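Local coordinates for PhnB protein (Bacillus cereus, PDB 3OMS) that is of unconfirmed function but may be a 3-demethylubiquinone-9 3-methyltransferase, and belongs to the glyoxalase superfamily, at residues F79-E92 and W123-A137. Numbering follows the deposited sequence.
Sequences FTPAMSLYVTCETE and WLNDKYGVSWQLTLA
Q133 lies between S84 and Y86 on one face of a parallel strand pair and serves both. With CG anti to its own carbonyl carbon (chi1 -64°) and the chain extended beyond, its NE2 donates to S84 OG at 3.0 Å, the hydroxyl lying almost in the amide plane. OE1 turns to the edge of the Y86 ring, 3.6 Å from CD1, the amide and ring planes nearly perpendicular. The aliphatic part is used too, since CG lies over a face of W123. Two residues on, and next on the same face, T135 presents CG2 to Y86 OH at 3.4 Å, while its OG1 bonds outside the pair, to S118 and the backbone of K120. Strands 83-89 and 131-136 are the first and last of a βαβββ module, one of two such modules in the chain, as in the glyoxalase fold; helix 92-103 covers the face that carries C89 and W132. On that face L85 CD1 rests on the six-membered ring of W132, 3.8 Å from its centroid, and V87 CG2 meets the same ring at its edge. L136 reaches past the end of strand 83-89, where CD1 lies against the T91 backbone, 3.2 Å from its C, and CD2 packs 3.6 Å from E92 CG. Beyond S84 and Y86, an antiparallel strand of the second subunit continues the sheet.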
loop_
_atom_site.group_PDB
_atom_site.type_symbol
_atom_site.label_atom_id
_atom_site.label_comp_id
_atom_site.label_asym_id
_atom_site.label_seq_id
_atom_site.Cartn_x
_atom_site.Cartn_y
_atom_site.Cartn_z
ATOM N N PHE A 79 0.296 -0.270 -10.804
ATOM C CA PHE A 79 -0.110 0.542 -9.678
ATOM C C PHE A 79 -1.220 1.449 -10.072
ATOM O O PHE A 79 -1.278 1.890 -11.244
ATOM C CB PHE A 79 1.058 1.377 -9.148
ATOM C CG PHE A 79 2.263 0.569 -8.786
ATOM C CD1 PHE A 79 2.303 -0.134 -7.576
ATOM C CD2 PHE A 79 3.387 0.543 -9.626
ATOM C CE1 PHE A 79 3.422 -0.879 -7.255
ATOM C CE2 PHE A 79 4.517 -0.199 -9.298
ATOM C CZ PHE A 79 4.531 -0.905 -8.125
ATOM N N THR A 80 -2.142 1.698 -9.131
ATOM C CA THR A 80 -3.174 2.705 -9.331
ATOM C C THR A 80 -3.197 3.634 -8.096
ATOM O O THR A 80 -2.589 3.311 -7.064
ATOM C CB THR A 80 -4.569 2.126 -9.539
ATOM O OG1 THR A 80 -5.094 1.590 -8.296
ATOM C CG2 THR A 80 -4.609 1.040 -10.653
ATOM N N PRO A 81 -3.906 4.758 -8.199
ATOM C CA PRO A 81 -4.042 5.613 -7.017
ATOM C C PRO A 81 -4.958 5.070 -5.934
ATOM O O PRO A 81 -5.064 5.706 -4.889
ATOM C CB PRO A 81 -4.623 6.911 -7.586
ATOM C CG PRO A 81 -4.086 6.942 -9.053
ATOM C CD PRO A 81 -4.316 5.482 -9.431
ATOM N N ALA A 82 -5.583 3.898 -6.136
ATOM C CA ALA A 82 -6.521 3.387 -5.125
ATOM C C ALA A 82 -5.776 3.044 -3.806
ATOM O O ALA A 82 -6.373 3.122 -2.729
ATOM C CB ALA A 82 -7.329 2.200 -5.612
HETATM N N MSE A 83 -4.555 2.561 -3.896
HETATM C CA MSE A 83 -3.684 2.394 -2.715
HETATM C C MSE A 83 -2.471 3.244 -2.921
HETATM O O MSE A 83 -1.708 3.014 -3.898
HETATM C CB MSE A 83 -3.277 0.950 -2.470
HETATM C CG MSE A 83 -2.682 0.798 -1.028
HETATM SE SE MSE A 83 -2.114 -1.006 -0.719
HETATM C CE MSE A 83 -3.874 -1.895 -0.907
ATOM N N SER A 84 -2.350 4.264 -2.056
ATOM C CA SER A 84 -1.272 5.255 -2.116
ATOM C C SER A 84 -0.453 5.325 -0.804
ATOM O O SER A 84 -0.851 4.787 0.260
ATOM C CB SER A 84 -1.825 6.637 -2.455
ATOM O OG SER A 84 -2.766 7.085 -1.489
ATOM N N LEU A 85 0.701 5.959 -0.924
ATOM C CA LEU A 85 1.584 6.191 0.202
ATOM C C LEU A 85 1.490 7.660 0.645
ATOM O O LEU A 85 1.843 8.569 -0.101
ATOM C CB LEU A 85 3.006 5.792 -0.172
ATOM C CG LEU A 85 3.179 4.323 -0.602
ATOM C CD1 LEU A 85 4.654 4.119 -1.059
ATOM C CD2 LEU A 85 2.800 3.349 0.484
ATOM N N TYR A 86 0.975 7.854 1.846
ATOM C CA TYR A 86 0.683 9.149 2.384
ATOM C C TYR A 86 1.843 9.543 3.292
ATOM O O TYR A 86 2.085 8.884 4.330
ATOM C CB TYR A 86 -0.621 9.061 3.133
ATOM C CG TYR A 86 -1.186 10.328 3.672
ATOM C CD1 TYR A 86 -2.108 11.061 2.942
ATOM C CD2 TYR A 86 -0.812 10.804 4.943
ATOM C CE1 TYR A 86 -2.649 12.243 3.457
ATOM C CE2 TYR A 86 -1.379 11.976 5.457
ATOM C CZ TYR A 86 -2.260 12.690 4.685
ATOM O OH TYR A 86 -2.815 13.825 5.191
ATOM N N VAL A 87 2.529 10.618 2.896
ATOM C CA VAL A 87 3.730 11.049 3.597
ATOM C C VAL A 87 3.490 12.313 4.390
ATOM O O VAL A 87 3.016 13.293 3.863
ATOM C CB VAL A 87 4.907 11.323 2.641
ATOM C CG1 VAL A 87 6.237 11.589 3.504
ATOM C CG2 VAL A 87 5.137 10.149 1.676
ATOM N N THR A 88 3.823 12.304 5.668
ATOM C CA THR A 88 3.693 13.521 6.453
ATOM C C THR A 88 5.118 14.057 6.683
ATOM O O THR A 88 5.991 13.346 7.108
ATOM C CB THR A 88 2.896 13.302 7.741
ATOM O OG1 THR A 88 3.699 12.550 8.650
ATOM C CG2 THR A 88 1.574 12.564 7.441
ATOM N N CYS A 89 5.341 15.295 6.265
ATOM C CA CYS A 89 6.655 15.918 6.227
ATOM C C CYS A 89 6.668 16.912 7.388
ATOM O O CYS A 89 5.619 17.486 7.722
ATOM C CB CYS A 89 6.856 16.622 4.864
ATOM S SG CYS A 89 6.701 15.583 3.330
ATOM N N GLU A 90 7.831 17.119 8.010
ATOM C CA GLU A 90 8.007 18.012 9.175
ATOM C C GLU A 90 8.159 19.475 8.762
ATOM O O GLU A 90 7.761 20.414 9.504
ATOM C CB GLU A 90 9.284 17.635 9.952
ATOM C CG GLU A 90 9.235 16.320 10.747
ATOM C CD GLU A 90 9.240 15.085 9.866
ATOM O OE1 GLU A 90 10.290 14.781 9.268
ATOM O OE2 GLU A 90 8.186 14.411 9.783
ATOM N N THR A 91 8.800 19.680 7.604
ATOM C CA THR A 91 9.105 21.036 7.120
ATOM C C THR A 91 8.739 21.251 5.659
ATOM O O THR A 91 8.657 20.282 4.866
ATOM C CB THR A 91 10.589 21.366 7.232
ATOM O OG1 THR A 91 11.336 20.458 6.421
ATOM C CG2 THR A 91 11.081 21.296 8.708
ATOM N N GLU A 92 8.477 22.520 5.354
ATOM C CA GLU A 92 8.251 23.015 4.005
ATOM C C GLU A 92 9.376 22.611 3.075
ATOM O O GLU A 92 9.129 22.149 1.966
ATOM C CB GLU A 92 8.135 24.542 4.020
ATOM C CG GLU A 92 6.695 25.047 4.075
ATOM C CD GLU A 92 6.141 25.372 2.691
ATOM O OE1 GLU A 92 6.260 24.523 1.772
ATOM O OE2 GLU A 92 5.603 26.485 2.518
ATOM N N TRP A 123 -0.450 15.503 -4.560
ATOM C CA TRP A 123 -0.721 14.094 -4.874
ATOM C C TRP A 123 -0.199 13.854 -6.278
ATOM O O TRP A 123 -0.470 14.617 -7.199
ATOM C CB TRP A 123 -2.225 13.802 -4.808
ATOM C CG TRP A 123 -2.616 12.360 -4.737
ATOM C CD1 TRP A 123 -1.881 11.280 -5.088
ATOM C CD2 TRP A 123 -3.871 11.851 -4.266
ATOM N NE1 TRP A 123 -2.609 10.124 -4.908
ATOM C CE2 TRP A 123 -3.835 10.452 -4.401
ATOM C CE3 TRP A 123 -5.017 12.447 -3.725
ATOM C CZ2 TRP A 123 -4.896 9.619 -3.967
ATOM C CZ3 TRP A 123 -6.095 11.622 -3.338
ATOM C CH2 TRP A 123 -6.015 10.224 -3.465
ATOM N N LEU A 124 0.606 12.821 -6.424
ATOM C CA LEU A 124 1.170 12.484 -7.728
ATOM C C LEU A 124 1.328 10.992 -7.889
ATOM O O LEU A 124 1.188 10.229 -6.895
ATOM C CB LEU A 124 2.549 13.138 -7.869
ATOM C CG LEU A 124 3.632 12.929 -6.783
ATOM C CD1 LEU A 124 4.236 11.508 -6.947
ATOM C CD2 LEU A 124 4.733 13.990 -6.945
ATOM N N ASN A 125 1.593 10.577 -9.128
ATOM C CA ASN A 125 2.176 9.265 -9.407
ATOM C C ASN A 125 3.599 9.433 -9.803
ATOM O O ASN A 125 3.917 10.318 -10.587
ATOM C CB ASN A 125 1.439 8.572 -10.558
ATOM C CG ASN A 125 -0.035 8.311 -10.272
ATOM O OD1 ASN A 125 -0.859 8.374 -11.205
ATOM N ND2 ASN A 125 -0.373 7.930 -9.066
ATOM N N ASP A 126 4.502 8.642 -9.242
ATOM C CA ASP A 126 5.899 8.792 -9.618
ATOM C C ASP A 126 6.170 8.127 -10.987
ATOM O O ASP A 126 5.263 7.583 -11.653
ATOM C CB ASP A 126 6.808 8.310 -8.480
ATOM C CG ASP A 126 6.757 6.808 -8.283
ATOM O OD1 ASP A 126 6.277 6.128 -9.234
ATOM O OD2 ASP A 126 7.237 6.348 -7.209
ATOM N N LYS A 127 7.406 8.202 -11.430
ATOM C CA LYS A 127 7.789 7.690 -12.740
ATOM C C LYS A 127 7.519 6.187 -12.885
ATOM O O LYS A 127 7.550 5.661 -13.991
ATOM C CB LYS A 127 9.262 7.981 -13.045
ATOM C CG LYS A 127 10.306 7.239 -12.199
ATOM C CD LYS A 127 11.731 7.586 -12.598
ATOM C CE LYS A 127 12.186 8.971 -12.094
ATOM N NZ LYS A 127 12.370 9.201 -10.621
ATOM N N TYR A 128 7.377 5.484 -11.762
ATOM C CA TYR A 128 7.084 4.052 -11.795
ATOM C C TYR A 128 5.603 3.766 -11.755
ATOM O O TYR A 128 5.201 2.608 -11.832
ATOM C CB TYR A 128 7.830 3.342 -10.627
ATOM C CG TYR A 128 9.310 3.642 -10.601
ATOM C CD1 TYR A 128 10.162 3.083 -11.546
ATOM C CD2 TYR A 128 9.854 4.537 -9.679
ATOM C CE1 TYR A 128 11.507 3.386 -11.569
ATOM C CE2 TYR A 128 11.159 4.828 -9.697
ATOM C CZ TYR A 128 11.996 4.258 -10.641
ATOM O OH TYR A 128 13.333 4.583 -10.659
ATOM N N GLY A 129 4.782 4.798 -11.547
ATOM C CA GLY A 129 3.364 4.657 -11.425
ATOM C C GLY A 129 2.839 4.553 -9.996
ATOM O O GLY A 129 1.610 4.509 -9.792
ATOM N N VAL A 130 3.736 4.566 -9.019
ATOM C CA VAL A 130 3.373 4.472 -7.605
ATOM C C VAL A 130 2.800 5.805 -7.115
ATOM O O VAL A 130 3.368 6.874 -7.423
ATOM C CB VAL A 130 4.567 4.088 -6.712
ATOM C CG1 VAL A 130 4.161 4.162 -5.175
ATOM C CG2 VAL A 130 5.035 2.693 -7.085
ATOM N N SER A 131 1.643 5.755 -6.448
ATOM C CA SER A 131 0.924 6.989 -6.054
ATOM C C SER A 131 1.339 7.437 -4.645
ATOM O O SER A 131 1.283 6.646 -3.639
ATOM C CB SER A 131 -0.556 6.753 -6.087
ATOM O OG SER A 131 -1.310 7.951 -6.160
ATOM N N TRP A 132 1.715 8.712 -4.573
ATOM C CA TRP A 132 2.181 9.344 -3.347
ATOM C C TRP A 132 1.377 10.614 -3.028
ATOM O O TRP A 132 1.114 11.473 -3.914
ATOM C CB TRP A 132 3.622 9.765 -3.514
ATOM C CG TRP A 132 4.635 8.698 -3.717
ATOM C CD1 TRP A 132 4.983 8.137 -4.898
ATOM C CD2 TRP A 132 5.484 8.105 -2.721
ATOM N NE1 TRP A 132 6.000 7.242 -4.717
ATOM C CE2 TRP A 132 6.314 7.179 -3.385
ATOM C CE3 TRP A 132 5.627 8.273 -1.345
ATOM C CZ2 TRP A 132 7.292 6.425 -2.722
ATOM C CZ3 TRP A 132 6.565 7.488 -0.674
ATOM C CH2 TRP A 132 7.407 6.593 -1.372
ATOM N N GLN A 133 1.010 10.740 -1.747
ATOM C CA GLN A 133 0.382 11.953 -1.237
ATOM C C GLN A 133 1.345 12.513 -0.219
ATOM O O GLN A 133 1.977 11.786 0.567
ATOM C CB GLN A 133 -0.952 11.706 -0.524
ATOM C CG GLN A 133 -2.061 11.144 -1.414
ATOM C CD GLN A 133 -3.333 10.946 -0.633
ATOM O OE1 GLN A 133 -3.897 11.901 -0.087
ATOM N NE2 GLN A 133 -3.790 9.694 -0.547
ATOM N N LEU A 134 1.489 13.819 -0.237
ATOM C CA LEU A 134 2.437 14.470 0.666
ATOM C C LEU A 134 1.743 15.611 1.349
ATOM O O LEU A 134 1.015 16.349 0.710
ATOM C CB LEU A 134 3.634 14.971 -0.104
ATOM C CG LEU A 134 4.537 13.893 -0.697
ATOM C CD1 LEU A 134 4.042 13.495 -2.079
ATOM C CD2 LEU A 134 5.923 14.469 -0.729
ATOM N N THR A 135 1.933 15.713 2.669
ATOM C CA THR A 135 1.348 16.793 3.404
ATOM C C THR A 135 2.291 17.303 4.490
ATOM O O THR A 135 3.205 16.605 4.899
ATOM C CB THR A 135 0.011 16.379 3.988
ATOM O OG1 THR A 135 -0.703 17.565 4.371
ATOM C CG2 THR A 135 0.234 15.417 5.190
ATOM N N LEU A 136 2.084 18.549 4.900
ATOM C CA LEU A 136 2.914 19.154 5.918
ATOM C C LEU A 136 2.173 19.032 7.267
ATOM O O LEU A 136 1.013 19.442 7.366
ATOM C CB LEU A 136 3.172 20.600 5.508
ATOM C CG LEU A 136 4.251 21.412 6.209
ATOM C CD1 LEU A 136 5.583 20.717 6.061
ATOM C CD2 LEU A 136 4.258 22.821 5.614
ATOM N N ALA A 137 2.834 18.435 8.272
ATOM C CA ALA A 137 2.260 18.224 9.613
ATOM C C ALA A 137 2.396 19.457 10.494
ATOM O O ALA A 137 2.202 20.608 10.041
ATOM C CB ALA A 137 2.927 17.010 10.292
HETATM O O HOH W 1 -0.056 4.089 -12.205
HETATM O O HOH W 2 -0.068 3.450 -6.101
#